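Local structure of ureidoglycolate hydrolase (Arabidopsis thaliana, 4PXE) at residues S136-R150 / S374-I386. The protein hydrolyses (S)-ureidoglycolate to glyoxylate, carbon dioxide and ammonium, a manganese-dependent last step in the plant breakdown of purine nucleotides. Numbering follows the deposited sequence.
Sequences SEEPTRFGISCLGSR and SRAYHDSLFMARI. With MN (manganese (II) ion), chain D; GLV (glyoxylic acid), chain E.
With chi1 at 57°, S149 sets its OG between its own backbone N and carbonyl carbon, within hydrogen-bonding distance of D379; likewise chi1 of 55° swings the Y377 ring across to E137 and S145. S149 OG donates to D379 OD1 (2.7 Å), which receives it on the lone pair turned away from OD2. The same OD1 also accepts a hydrogen bond from a water that donates to S136 O and accepts from S149 N, so water and serine together hold that oxygen. R150 lays CG squarely over one face of F382, 3.7 Å from the ring centroid, while its guanidinium, turned 45° to the ring, rests on CZ. Side-on bonds from NE to S145 O and from NH2 to S145 OG keep it there, and D345 adds a salt bridge. C146 SG sits at the edge of F382. Nearer the metals, Y377 presents a face to glyoxylate, and E137 OE2 lies 3.3 Å from Y377 CD2. Y377 N donates to glyoxylate O2 (3.0 Å), while E138 OE2 binds manganese with D103 and H402. N294 of the second subunit hydrogen-bonds to E138 OE1 and to the ligand. Outside this M20-family active site, helix 147-152 packs against helix 156-164, and helix 379-383 against strands 201-209 and 389-394.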
loop_
_atom_site.group_PDB
_atom_site.type_symbol
_atom_site.label_atom_id
_atom_site.label_comp_id
_atom_site.label_asym_id
_atom_site.label_seq_id
_atom_site.Cartn_x
_atom_site.Cartn_y
_atom_site.Cartn_z
ATOM N N SER A 136 8.589 5.639 -22.302
ATOM C CA SER A 136 8.730 5.280 -20.896
ATOM C C SER A 136 9.759 4.177 -20.822
ATOM O O SER A 136 9.767 3.285 -21.675
ATOM C CB SER A 136 7.398 4.778 -20.331
ATOM O OG SER A 136 7.603 4.034 -19.142
ATOM N N GLU A 137 10.622 4.222 -19.808
ATOM C CA GLU A 137 11.591 3.158 -19.595
ATOM C C GLU A 137 11.362 2.464 -18.255
ATOM O O GLU A 137 11.740 1.305 -18.072
ATOM C CB GLU A 137 13.018 3.721 -19.684
ATOM C CG GLU A 137 14.121 2.681 -19.578
ATOM C CD GLU A 137 14.620 2.463 -18.168
ATOM O OE1 GLU A 137 14.252 3.230 -17.244
ATOM O OE2 GLU A 137 15.389 1.493 -17.981
ATOM N N GLU A 138 10.767 3.180 -17.303
ATOM C CA GLU A 138 10.562 2.624 -15.962
ATOM C C GLU A 138 9.299 1.763 -15.892
ATOM O O GLU A 138 8.319 2.049 -16.579
ATOM C CB GLU A 138 10.525 3.740 -14.918
ATOM C CG GLU A 138 11.793 4.585 -14.900
ATOM C CD GLU A 138 12.930 3.939 -14.169
ATOM O OE1 GLU A 138 12.905 2.723 -13.874
ATOM O OE2 GLU A 138 13.876 4.697 -13.870
ATOM N N PRO A 139 9.320 0.697 -15.069
ATOM C CA PRO A 139 8.198 -0.258 -15.030
ATOM C C PRO A 139 7.063 0.169 -14.102
ATOM O O PRO A 139 6.150 -0.623 -13.860
ATOM C CB PRO A 139 8.857 -1.528 -14.483
ATOM C CG PRO A 139 9.926 -1.014 -13.575
ATOM C CD PRO A 139 10.484 0.206 -14.305
ATOM N N THR A 140 7.112 1.395 -13.595
ATOM C CA THR A 140 6.204 1.858 -12.535
ATOM C C THR A 140 4.712 1.635 -12.785
ATOM O O THR A 140 3.999 1.116 -11.915
ATOM C CB THR A 140 6.416 3.362 -12.267
ATOM O OG1 THR A 140 7.815 3.602 -12.068
ATOM C CG2 THR A 140 5.644 3.820 -11.022
ATOM N N ARG A 141 4.230 2.046 -13.952
ATOM C CA ARG A 141 2.786 2.069 -14.146
ATOM C C ARG A 141 2.188 0.708 -14.488
ATOM O O ARG A 141 1.207 0.302 -13.871
ATOM C CB ARG A 141 2.383 3.090 -15.207
ATOM C CG ARG A 141 0.871 3.238 -15.288
ATOM C CD ARG A 141 0.428 4.544 -15.933
ATOM N NE ARG A 141 -1.020 4.683 -15.783
ATOM C CZ ARG A 141 -1.725 5.758 -16.112
ATOM N NH1 ARG A 141 -1.134 6.822 -16.648
ATOM N NH2 ARG A 141 -3.041 5.758 -15.909
ATOM N N PHE A 142 2.768 0.026 -15.471
ATOM C CA PHE A 142 2.208 -1.232 -15.968
ATOM C C PHE A 142 3.052 -2.463 -15.642
ATOM O O PHE A 142 2.698 -3.573 -16.038
ATOM C CB PHE A 142 1.947 -1.145 -17.480
ATOM C CG PHE A 142 1.012 -0.033 -17.867
ATOM C CD1 PHE A 142 -0.340 -0.124 -17.575
ATOM C CD2 PHE A 142 1.484 1.101 -18.520
ATOM C CE1 PHE A 142 -1.205 0.884 -17.912
ATOM C CE2 PHE A 142 0.620 2.124 -18.864
ATOM C CZ PHE A 142 -0.735 2.013 -18.562
ATOM N N GLY A 143 4.159 -2.282 -14.923
ATOM C CA GLY A 143 5.037 -3.399 -14.604
ATOM C C GLY A 143 5.957 -3.774 -15.756
ATOM O O GLY A 143 6.693 -4.763 -15.689
ATOM N N ILE A 144 5.907 -2.973 -16.814
ATOM C CA ILE A 144 6.664 -3.228 -18.038
ATOM C C ILE A 144 7.790 -2.200 -18.174
ATOM O O ILE A 144 7.522 -1.005 -18.323
ATOM C CB ILE A 144 5.744 -3.126 -19.275
ATOM C CG1 ILE A 144 4.598 -4.141 -19.174
ATOM C CG2 ILE A 144 6.540 -3.334 -20.563
ATOM C CD1 ILE A 144 3.412 -3.794 -20.058
ATOM N N SER A 145 9.038 -2.661 -18.105
ATOM C CA SER A 145 10.180 -1.767 -18.312
ATOM C C SER A 145 10.382 -1.572 -19.809
ATOM O O SER A 145 9.927 -2.389 -20.615
ATOM C CB SER A 145 11.441 -2.371 -17.700
ATOM O OG SER A 145 11.780 -3.584 -18.360
ATOM N N CYS A 146 11.058 -0.491 -20.177
ATOM C CA CYS A 146 11.424 -0.254 -21.573
ATOM C C CYS A 146 10.255 -0.439 -22.525
ATOM O O CYS A 146 10.406 -1.060 -23.583
ATOM C CB CYS A 146 12.575 -1.175 -21.984
ATOM S SG CYS A 146 14.105 -0.893 -21.042
ATOM N N LEU A 147 9.099 0.095 -22.153
ATOM C CA LEU A 147 7.890 -0.146 -22.944
ATOM C C LEU A 147 8.082 0.334 -24.385
ATOM O O LEU A 147 7.771 -0.384 -25.338
ATOM C CB LEU A 147 6.682 0.520 -22.284
ATOM C CG LEU A 147 5.306 0.177 -22.864
ATOM C CD1 LEU A 147 4.243 0.208 -21.767
ATOM C CD2 LEU A 147 4.939 1.131 -23.996
ATOM N N GLY A 148 8.621 1.537 -24.537
ATOM C CA GLY A 148 8.849 2.107 -25.851
ATOM C C GLY A 148 9.857 1.338 -26.680
ATOM O O GLY A 148 9.595 1.029 -27.844
ATOM N N SER A 149 11.016 1.037 -26.101
ATOM C CA SER A 149 12.084 0.400 -26.861
ATOM C C SER A 149 11.828 -1.088 -27.125
ATOM O O SER A 149 12.293 -1.622 -28.136
ATOM C CB SER A 149 13.458 0.640 -26.218
ATOM O OG SER A 149 13.480 0.187 -24.872
ATOM N N ARG A 150 11.094 -1.756 -26.234
ATOM C CA ARG A 150 10.705 -3.142 -26.500
ATOM C C ARG A 150 9.810 -3.198 -27.735
ATOM O O ARG A 150 9.891 -4.146 -28.527
ATOM C CB ARG A 150 9.969 -3.760 -25.314
ATOM C CG ARG A 150 10.834 -4.117 -24.114
ATOM C CD ARG A 150 9.919 -4.668 -23.007
ATOM N NE ARG A 150 10.583 -4.862 -21.719
ATOM C CZ ARG A 150 11.244 -5.960 -21.376
ATOM N NH1 ARG A 150 11.355 -6.977 -22.235
ATOM N NH2 ARG A 150 11.800 -6.046 -20.173
ATOM N N SER A 374 27.121 -2.091 -17.516
ATOM C CA SER A 374 25.978 -1.489 -16.843
ATOM C C SER A 374 25.263 -2.543 -16.008
ATOM O O SER A 374 24.963 -3.637 -16.492
ATOM C CB SER A 374 25.011 -0.890 -17.857
ATOM O OG SER A 374 23.906 -0.286 -17.200
ATOM N N ARG A 375 24.994 -2.201 -14.752
ATOM C CA ARG A 375 24.217 -3.065 -13.858
ATOM C C ARG A 375 22.725 -2.780 -14.030
ATOM O O ARG A 375 21.890 -3.698 -14.063
ATOM C CB ARG A 375 24.657 -2.860 -12.409
ATOM C CG ARG A 375 26.134 -3.170 -12.170
ATOM C CD ARG A 375 26.448 -3.211 -10.689
ATOM N NE ARG A 375 27.877 -3.391 -10.435
ATOM C CZ ARG A 375 28.517 -4.555 -10.525
ATOM N NH1 ARG A 375 27.864 -5.658 -10.874
ATOM N NH2 ARG A 375 29.817 -4.618 -10.261
ATOM N N ALA A 376 22.391 -1.500 -14.114
ATOM C CA ALA A 376 21.053 -1.074 -14.492
ATOM C C ALA A 376 20.743 -1.542 -15.904
ATOM O O ALA A 376 21.651 -1.771 -16.709
ATOM C CB ALA A 376 20.951 0.444 -14.410
ATOM N N TYR A 377 19.460 -1.688 -16.220
ATOM C CA TYR A 377 19.084 -1.838 -17.626
ATOM C C TYR A 377 18.713 -0.472 -18.191
ATOM O O TYR A 377 18.593 0.517 -17.445
ATOM C CB TYR A 377 17.964 -2.888 -17.830
ATOM C CG TYR A 377 16.714 -2.637 -17.007
ATOM C CD1 TYR A 377 16.466 -3.342 -15.821
ATOM C CD2 TYR A 377 15.779 -1.689 -17.412
ATOM C CE1 TYR A 377 15.315 -3.093 -15.061
ATOM C CE2 TYR A 377 14.639 -1.436 -16.670
ATOM C CZ TYR A 377 14.405 -2.139 -15.507
ATOM O OH TYR A 377 13.269 -1.871 -14.769
ATOM N N HIS A 378 18.573 -0.407 -19.511
ATOM C CA HIS A 378 18.353 0.844 -20.224
ATOM C C HIS A 378 17.643 0.531 -21.522
ATOM O O HIS A 378 17.636 -0.613 -21.960
ATOM C CB HIS A 378 19.689 1.493 -20.588
ATOM C CG HIS A 378 20.578 1.776 -19.419
ATOM N ND1 HIS A 378 20.429 2.891 -18.620
ATOM C CD2 HIS A 378 21.650 1.107 -18.936
ATOM C CE1 HIS A 378 21.369 2.889 -17.692
ATOM N NE2 HIS A 378 22.125 1.820 -17.864
ATOM N N ASP A 379 17.105 1.552 -22.173
ATOM C CA ASP A 379 16.587 1.388 -23.530
ATOM C C ASP A 379 17.622 0.813 -24.500
ATOM O O ASP A 379 17.263 0.109 -25.443
ATOM C CB ASP A 379 16.033 2.717 -24.041
ATOM C CG ASP A 379 14.792 3.139 -23.268
ATOM O OD1 ASP A 379 13.809 2.375 -23.327
ATOM O OD2 ASP A 379 14.795 4.197 -22.596
ATOM N N SER A 380 18.897 1.103 -24.255
ATOM C CA SER A 380 19.995 0.532 -25.036
ATOM C C SER A 380 19.934 -0.997 -25.098
ATOM O O SER A 380 20.357 -1.596 -26.088
ATOM C CB SER A 380 21.337 0.974 -24.441
ATOM O OG SER A 380 21.574 2.354 -24.665
ATOM N N LEU A 381 19.408 -1.633 -24.052
ATOM C CA LEU A 381 19.348 -3.093 -24.005
ATOM C C LEU A 381 18.515 -3.628 -25.169
ATOM O O LEU A 381 18.856 -4.650 -25.779
ATOM C CB LEU A 381 18.750 -3.556 -22.669
ATOM C CG LEU A 381 18.582 -5.064 -22.472
ATOM C CD1 LEU A 381 19.919 -5.756 -22.562
ATOM C CD2 LEU A 381 17.941 -5.335 -21.128
ATOM N N PHE A 382 17.435 -2.924 -25.492
ATOM C CA PHE A 382 16.535 -3.360 -26.561
ATOM C C PHE A 382 16.865 -2.757 -27.924
ATOM O O PHE A 382 16.672 -3.406 -28.966
ATOM C CB PHE A 382 15.085 -3.148 -26.140
ATOM C CG PHE A 382 14.736 -3.946 -24.927
ATOM C CD1 PHE A 382 14.442 -5.296 -25.046
ATOM C CD2 PHE A 382 14.817 -3.389 -23.660
ATOM C CE1 PHE A 382 14.183 -6.060 -23.930
ATOM C CE2 PHE A 382 14.565 -4.149 -22.539
ATOM C CZ PHE A 382 14.247 -5.483 -22.669
ATOM N N MET A 383 17.397 -1.536 -27.926
ATOM C CA MET A 383 17.885 -0.935 -29.165
ATOM C C MET A 383 18.985 -1.785 -29.791
ATOM O O MET A 383 19.142 -1.792 -31.013
ATOM C CB MET A 383 18.374 0.504 -28.924
ATOM C CG MET A 383 17.262 1.491 -28.591
ATOM S SD MET A 383 15.932 1.551 -29.824
ATOM C CE MET A 383 16.759 2.411 -31.163
ATOM N N ALA A 384 19.732 -2.502 -28.956
ATOM C CA ALA A 384 20.792 -3.404 -29.414
ATOM C C ALA A 384 20.268 -4.508 -30.334
ATOM O O ALA A 384 21.031 -5.108 -31.096
ATOM C CB ALA A 384 21.527 -4.015 -28.230
ATOM N N ARG A 385 18.970 -4.782 -30.254
ATOM C CA ARG A 385 18.360 -5.787 -31.119
ATOM C C ARG A 385 18.097 -5.255 -32.532
ATOM O O ARG A 385 17.864 -6.035 -33.462
ATOM C CB ARG A 385 17.059 -6.292 -30.487
ATOM C CG ARG A 385 17.252 -6.882 -29.114
ATOM C CD ARG A 385 15.948 -7.420 -28.567
ATOM N NE ARG A 385 16.132 -7.976 -27.237
ATOM C CZ ARG A 385 15.218 -8.711 -26.613
ATOM N NH1 ARG A 385 14.059 -8.964 -27.210
ATOM N NH2 ARG A 385 15.466 -9.192 -25.405
ATOM N N ILE A 386 18.146 -3.932 -32.682
ATOM C CA ILE A 386 17.779 -3.223 -33.909
ATOM C C ILE A 386 19.015 -2.667 -34.610
ATOM O O ILE A 386 19.071 -2.584 -35.840
ATOM C CB ILE A 386 16.833 -2.029 -33.590
ATOM C CG1 ILE A 386 15.479 -2.532 -33.113
ATOM C CG2 ILE A 386 16.637 -1.127 -34.810
ATOM C CD1 ILE A 386 14.823 -3.482 -34.104
HETATM MN MN MN D . 15.954 4.231 -13.517
HETATM C C1 GLV E . 15.810 0.972 -14.622
HETATM O O1 GLV E . 16.528 1.320 -15.754
HETATM C C2 GLV E . 16.470 -0.056 -13.772
HETATM O O2 GLV E . 17.604 -0.514 -14.129
HETATM O O3 GLV E . 15.902 -0.454 -12.713
HETATM O O HOH W 1 11.353 2.647 -23.718
HETATM O O HOH W 2 16.122 4.122 -15.649
HETATM O O HOH W 3 17.565 3.372 -13.389
#